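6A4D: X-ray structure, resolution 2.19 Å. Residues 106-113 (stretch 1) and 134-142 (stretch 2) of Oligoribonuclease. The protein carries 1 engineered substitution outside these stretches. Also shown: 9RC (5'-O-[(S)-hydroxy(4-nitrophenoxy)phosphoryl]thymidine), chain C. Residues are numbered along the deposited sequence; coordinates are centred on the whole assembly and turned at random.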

ATOM      1  N   PRO A 106      -1.421  -9.955   5.903  1.00 30.16           N
ATOM      2  CA  PRO A 106      -1.463  -8.583   5.422  1.00 30.85           C
ATOM      3  C   PRO A 106      -2.908  -8.056   5.429  1.00 29.61           C
ATOM      4  O   PRO A 106      -3.823  -8.795   5.618  1.00 31.55           O
ATOM      5  CB  PRO A 106      -0.940  -8.674   3.996  1.00 33.03           C
ATOM      6  CG  PRO A 106      -1.362 -10.060   3.538  1.00 36.32           C
ATOM      7  CD  PRO A 106      -1.272 -10.926   4.796  1.00 34.27           C
ATOM      8  N   MET A 107      -3.043  -6.748   5.335  1.00 27.74           N
ATOM      9  CA  MET A 107      -4.290  -6.090   5.077  1.00 26.98           C
ATOM     10  C   MET A 107      -4.603  -6.174   3.599  1.00 23.40           C
ATOM     11  O   MET A 107      -3.792  -5.755   2.810  1.00 23.94           O
ATOM     12  CB  MET A 107      -4.146  -4.650   5.545  1.00 27.65           C
ATOM     13  CG  MET A 107      -5.457  -4.013   5.837  1.00 32.73           C
ATOM     14  SD  MET A 107      -5.306  -2.288   6.328  1.00 34.22           S
ATOM     15  CE  MET A 107      -4.685  -2.449   8.012  1.00 39.23           C
ATOM     16  N   CYS A 108      -5.793  -6.655   3.240  1.00 24.97           N
ATOM     17  CA  CYS A 108      -6.185  -7.048   1.881  1.00 26.33           C
ATOM     18  C   CYS A 108      -7.320  -6.259   1.306  1.00 22.95           C
ATOM     19  O   CYS A 108      -8.240  -5.873   1.997  1.00 29.27           O
ATOM     20  CB  CYS A 108      -6.589  -8.543   1.774  1.00 27.93           C
ATOM     21  SG  CYS A 108      -5.392  -9.703   2.449  1.00 30.97           S
ATOM     22  N   GLY A 109      -7.170  -5.912   0.036  1.00 26.22           N
ATOM     23  CA  GLY A 109      -8.179  -5.126  -0.722  1.00 27.49           C
ATOM     24  C   GLY A 109      -7.644  -4.291  -1.824  1.00 26.67           C
ATOM     25  O   GLY A 109      -6.484  -4.349  -2.183  1.00 28.24           O
ATOM     26  N   ASN A 110      -8.497  -3.468  -2.404  1.00 31.08           N
ATOM     27  CA  ASN A 110      -8.064  -2.639  -3.524  1.00 32.55           C
ATOM     28  C   ASN A 110      -7.539  -1.332  -2.921  1.00 32.85           C
ATOM     29  O   ASN A 110      -8.220  -0.750  -2.128  1.00 31.84           O
ATOM     30  CB  ASN A 110      -9.246  -2.321  -4.451  1.00 34.61           C
ATOM     31  CG  ASN A 110      -9.581  -3.460  -5.407  1.00 35.14           C
ATOM     32  OD1 ASN A 110     -10.480  -4.259  -5.153  1.00 36.25           O
ATOM     33  ND2 ASN A 110      -8.906  -3.488  -6.545  1.00 36.32           N
ATOM     34  N   SER A 111      -6.374  -0.855  -3.344  1.00 34.10           N
ATOM     35  CA  SER A 111      -5.768   0.387  -2.815  1.00 33.76           C
ATOM     36  C   SER A 111      -5.897   0.426  -1.293  1.00 32.11           C
ATOM     37  O   SER A 111      -6.240   1.458  -0.655  1.00 31.48           O
ATOM     38  CB  SER A 111      -6.348   1.636  -3.505  1.00 30.92           C
ATOM     39  OG  SER A 111      -5.772   1.777  -4.781  1.00 35.73           O
ATOM     40  N   ILE A 112      -5.548  -0.719  -0.718  1.00 28.92           N
ATOM     41  CA  ILE A 112      -5.727  -0.957   0.706  1.00 30.37           C
ATOM     42  C   ILE A 112      -4.810  -0.073   1.608  1.00 28.94           C
ATOM     43  O   ILE A 112      -5.157   0.190   2.768  1.00 31.75           O
ATOM     44  CB  ILE A 112      -5.568  -2.466   1.005  1.00 28.09           C
ATOM     45  CG1 ILE A 112      -6.071  -2.866   2.384  1.00 28.07           C
ATOM     46  CG2 ILE A 112      -4.094  -2.865   0.901  1.00 28.70           C
ATOM     47  CD1 ILE A 112      -7.532  -2.641   2.644  1.00 29.17           C
ATOM     48  N   GLY A 113      -3.668   0.345   1.073  1.00 29.71           N
ATOM     49  CA  GLY A 113      -2.720   1.289   1.702  1.00 30.05           C
ATOM     50  C   GLY A 113      -3.470   2.544   2.134  1.00 35.95           C
ATOM     51  O   GLY A 113      -3.234   3.106   3.246  1.00 34.48           O
ATOM     52  N   ASN A 134       0.786  -5.158   2.765  1.00 29.21           N
ATOM     53  CA  ASN A 134      -0.539  -5.069   2.209  1.00 28.94           C
ATOM     54  C   ASN A 134      -0.633  -6.096   1.100  1.00 29.51           C
ATOM     55  O   ASN A 134       0.345  -6.417   0.448  1.00 30.00           O
ATOM     56  CB  ASN A 134      -0.779  -3.672   1.680  1.00 27.48           C
ATOM     57  CG  ASN A 134      -0.678  -2.633   2.767  1.00 33.32           C
ATOM     58  OD1 ASN A 134      -1.110  -2.884   3.883  1.00 34.95           O
ATOM     59  ND2 ASN A 134      -0.133  -1.443   2.443  1.00 31.17           N
ATOM     60  N   LEU A 135      -1.832  -6.598   0.912  1.00 30.00           N
ATOM     61  CA  LEU A 135      -2.170  -7.371  -0.245  1.00 31.02           C
ATOM     62  C   LEU A 135      -3.173  -6.523  -1.064  1.00 27.86           C
ATOM     63  O   LEU A 135      -4.344  -6.443  -0.787  1.00 25.49           O
ATOM     64  CB  LEU A 135      -2.687  -8.706   0.178  1.00 31.09           C
ATOM     65  CG  LEU A 135      -2.805  -9.716  -0.949  1.00 34.99           C
ATOM     66  CD1 LEU A 135      -3.189 -11.060  -0.380  1.00 38.29           C
ATOM     67  CD2 LEU A 135      -3.841  -9.312  -1.997  1.00 34.31           C
ATOM     68  N   ASP A 136      -2.630  -5.859  -2.051  1.00 28.60           N
ATOM     69  CA  ASP A 136      -3.317  -4.825  -2.772  1.00 31.01           C
ATOM     70  C   ASP A 136      -3.689  -5.356  -4.159  1.00 28.15           C
ATOM     71  O   ASP A 136      -2.846  -5.479  -4.988  1.00 25.47           O
ATOM     72  CB  ASP A 136      -2.402  -3.573  -2.853  1.00 32.51           C
ATOM     73  CG  ASP A 136      -3.100  -2.364  -3.484  1.00 36.21           C
ATOM     74  OD1 ASP A 136      -4.225  -2.518  -4.003  1.00 37.36           O
ATOM     75  OD2 ASP A 136      -2.483  -1.259  -3.518  1.00 44.21           O
ATOM     76  N   VAL A 137      -4.979  -5.582  -4.392  1.00 25.65           N
ATOM     77  CA  VAL A 137      -5.493  -6.197  -5.561  1.00 26.43           C
ATOM     78  C   VAL A 137      -5.296  -5.234  -6.791  1.00 30.28           C
ATOM     79  O   VAL A 137      -5.113  -5.688  -7.951  1.00 25.98           O
ATOM     80  CB  VAL A 137      -6.972  -6.567  -5.321  1.00 29.34           C
ATOM     81  CG1 VAL A 137      -7.678  -6.967  -6.624  1.00 33.08           C
ATOM     82  CG2 VAL A 137      -7.062  -7.675  -4.270  1.00 29.21           C
ATOM     83  N   SER A 138      -5.249  -3.933  -6.502  1.00 27.48           N
ATOM     84  CA  SER A 138      -5.015  -2.925  -7.523  1.00 27.78           C
ATOM     85  C   SER A 138      -3.590  -2.919  -8.020  1.00 25.82           C
ATOM     86  O   SER A 138      -3.372  -2.465  -9.106  1.00 25.60           O
ATOM     87  CB  SER A 138      -5.358  -1.527  -7.017  1.00 28.86           C
ATOM     88  OG  SER A 138      -6.676  -1.512  -6.587  1.00 28.83           O
ATOM     89  N   THR A 139      -2.649  -3.450  -7.265  1.00 24.15           N
ATOM     90  CA  THR A 139      -1.320  -3.732  -7.814  1.00 26.42           C
ATOM     91  C   THR A 139      -1.447  -4.690  -8.953  1.00 24.32           C
ATOM     92  O   THR A 139      -0.812  -4.516  -9.985  1.00 24.07           O
ATOM     93  CB  THR A 139      -0.399  -4.347  -6.736  1.00 28.81           C
ATOM     94  OG1 THR A 139       0.043  -3.291  -5.874  1.00 29.01           O
ATOM     95  CG2 THR A 139       0.796  -5.158  -7.310  1.00 29.22           C
ATOM     96  N   ILE A 140      -2.294  -5.692  -8.786  1.00 28.96           N
ATOM     97  CA  ILE A 140      -2.406  -6.771  -9.791  1.00 30.28           C
ATOM     98  C   ILE A 140      -3.187  -6.195 -10.939  1.00 29.68           C
ATOM     99  O   ILE A 140      -2.871  -6.467 -12.060  1.00 24.72           O
ATOM    100  CB  ILE A 140      -3.102  -8.050  -9.259  1.00 32.41           C
ATOM    101  CG1 ILE A 140      -2.313  -8.560  -8.046  1.00 35.60           C
ATOM    102  CG2 ILE A 140      -3.085  -9.178 -10.330  1.00 30.51           C
ATOM    103  CD1 ILE A 140      -3.216  -9.277  -7.119  1.00 43.04           C
ATOM    104  N   LYS A 141      -4.163  -5.354 -10.625  1.00 28.12           N
ATOM    105  CA  LYS A 141      -4.815  -4.584 -11.689  1.00 30.51           C
ATOM    106  C   LYS A 141      -3.886  -3.748 -12.565  1.00 30.87           C
ATOM    107  O   LYS A 141      -3.994  -3.765 -13.798  1.00 29.76           O
ATOM    108  CB  LYS A 141      -5.905  -3.708 -11.113  1.00 30.83           C
ATOM    109  CG  LYS A 141      -6.924  -3.302 -12.164  1.00 30.77           C
ATOM    110  CD  LYS A 141      -7.513  -1.944 -11.828  1.00 33.89           C
ATOM    111  CE  LYS A 141      -8.176  -1.916 -10.456  1.00 30.97           C
ATOM    112  NZ  LYS A 141      -9.393  -2.757 -10.414  1.00 31.76           N
ATOM    113  N   GLU A 142      -2.936  -3.063 -11.945  1.00 27.00           N
ATOM    114  CA  GLU A 142      -1.967  -2.323 -12.725  1.00 25.99           C
ATOM    115  C   GLU A 142      -1.036  -3.230 -13.542  1.00 29.66           C
ATOM    116  O   GLU A 142      -0.686  -2.840 -14.647  1.00 29.11           O
ATOM    117  CB  GLU A 142      -1.191  -1.380 -11.865  1.00 27.46           C
ATOM    118  CG  GLU A 142      -2.048  -0.215 -11.277  1.00 28.22           C
ATOM    119  CD  GLU A 142      -2.498   0.776 -12.373  1.00 33.86           C
ATOM    120  OE1 GLU A 142      -1.652   1.111 -13.221  1.00 36.42           O
ATOM    121  OE2 GLU A 142      -3.700   1.171 -12.413  1.00 37.35           O
TER
HETATM  122  OAJ 9RC C 201      -7.027   7.100  -2.591  1.00 67.83           O
HETATM  123  CAE 9RC C 201      -7.546   7.572  -3.605  1.00 62.54           C
HETATM  124  NAI 9RC C 201      -7.050   8.754  -4.132  1.00 57.51           N
HETATM  125  CAL 9RC C 201      -7.617   9.305  -5.288  1.00 63.76           C
HETATM  126  OAS 9RC C 201      -7.140  10.363  -5.714  1.00 65.90           O
HETATM  127  CAT 9RC C 201      -8.681   8.652  -5.927  1.00 56.24           C
HETATM  128  CAU 9RC C 201      -9.268   9.163  -7.097  1.00 55.79           C
HETATM  129  CAF 9RC C 201      -9.163   7.480  -5.371  1.00 56.34           C
HETATM  130  NAB 9RC C 201      -8.574   6.954  -4.201  1.00 56.32           N
HETATM  131  CAA 9RC C 201      -9.065   5.725  -3.572  1.00 56.33           C
HETATM  132  OAC 9RC C 201      -8.740   4.591  -4.332  1.00 53.38           O
HETATM  133  CAD 9RC C 201     -10.572   5.735  -3.537  1.00 57.14           C
HETATM  134  CAH 9RC C 201     -10.845   4.322  -3.210  1.00 53.73           C
HETATM  135  OAK 9RC C 201     -10.890   4.224  -1.811  1.00 61.61           O
HETATM  136  CAG 9RC C 201      -9.625   3.606  -3.768  1.00 49.09           C
HETATM  137  CAR 9RC C 201     -10.073   2.766  -4.918  1.00 42.21           C
HETATM  138  OAQ 9RC C 201      -8.886   2.269  -5.517  1.00 39.71           O
HETATM  139  PAP 9RC C 201      -9.008   1.366  -6.806  1.00 34.48           P
HETATM  140  OAO 9RC C 201      -7.517   0.813  -7.023  1.00 38.25           O
HETATM  141  OAN 9RC C 201      -9.283   2.290  -7.930  1.00 41.36           O
HETATM  142  OAM 9RC C 201     -10.145   0.399  -6.338  1.00 43.76           O
HETATM  143  CAV 9RC C 201     -10.924  -0.659  -6.792  1.00 69.60           C
HETATM  144  CAW 9RC C 201     -11.872  -1.262  -5.888  1.00 77.86           C
HETATM  145  CAY 9RC C 201     -12.666  -2.397  -6.287  1.00 88.39           C
HETATM  146  CBA 9RC C 201     -12.545  -2.934  -7.606  1.00 91.46           C
HETATM  147  NBB 9RC C 201     -13.226  -4.018  -8.138  1.00 95.04           N
HETATM  148  OBD 9RC C 201     -13.872  -3.998  -9.635  1.00 75.75           O
HETATM  149  OBC 9RC C 201     -13.240  -5.199  -7.431  1.00106.14           O
HETATM  150  CAZ 9RC C 201     -11.618  -2.304  -8.443  1.00 78.30           C
HETATM  151  CAX 9RC C 201     -10.809  -1.201  -8.083  1.00 60.27           C
HETATM  152  O   HOH W   1      -3.118   0.880  -4.920  1.00 30.11           O
HETATM  153  O   HOH W   2      -2.230   0.315  -1.680  1.00 46.28           O

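A single carboxylate oxygen, Asp136 OD1, ties the turn of one stretch to the helix start of the other. Asp136 OD1 accepts from Ser111 N at 2.8 Å across the contact and from Ser138 N at 3.0 Å within its own stretch, the latter a bond that caps the helix that follows. Aspartate suits this N-cap position because its short side chain can fold back to meet an amide that no helical carbonyl serves. The other oxygen, OD2, takes protons from two waters; one also donates to Ser111 OG and the other accepts from Gly113 N, so both oxygens link the stretches.

Leading up to this cluster in sequence is a parallel strand pair, 107-109 with 134-136, whose axes come within 4.6 Å. Leu135 turns both its N and its O toward the neighbouring strand, bonding to the residues on either side of Cys108 in sequence: Leu135 N donates to Met107 O (2.9 Å), and Gly109 N donates to Leu135 O (3.0 Å). Val137 N then gives to Gly109 O (2.9 Å), carrying the ladder one step further, past the strand pair. Gly109 has phi/psi of 152/-172, where a CB would jam against the preceding carbonyl and crowd Ile112 CD1; glycine alone fits comfortably.

Side chains pack on both faces of the sheet. On the face of Cys108 and Leu135, Cys108 SG lies 3.7 Å from Leu135 CB, and Pro106 CG lies 3.9 Å from Leu135 CB, a compact apolar patch. On the face of Asn134 and Asp136, Ile112 CG2 approaches Asn134 CB at 3.5 Å, covering the aliphatic base of a polar residue.

Asn110 ND2 donates to Ser138 OG at 3.0 Å. Ser138 OG in turn donates to the ligand's oxygen 9RC OAO at 2.5 Å, and Ser111 OG donates to 9RC OAO at 3.0 Å. Small hydroxyls thus let both stretches grip one ligand atom. The contact buries 551 Å² between the stretches, both sides summed.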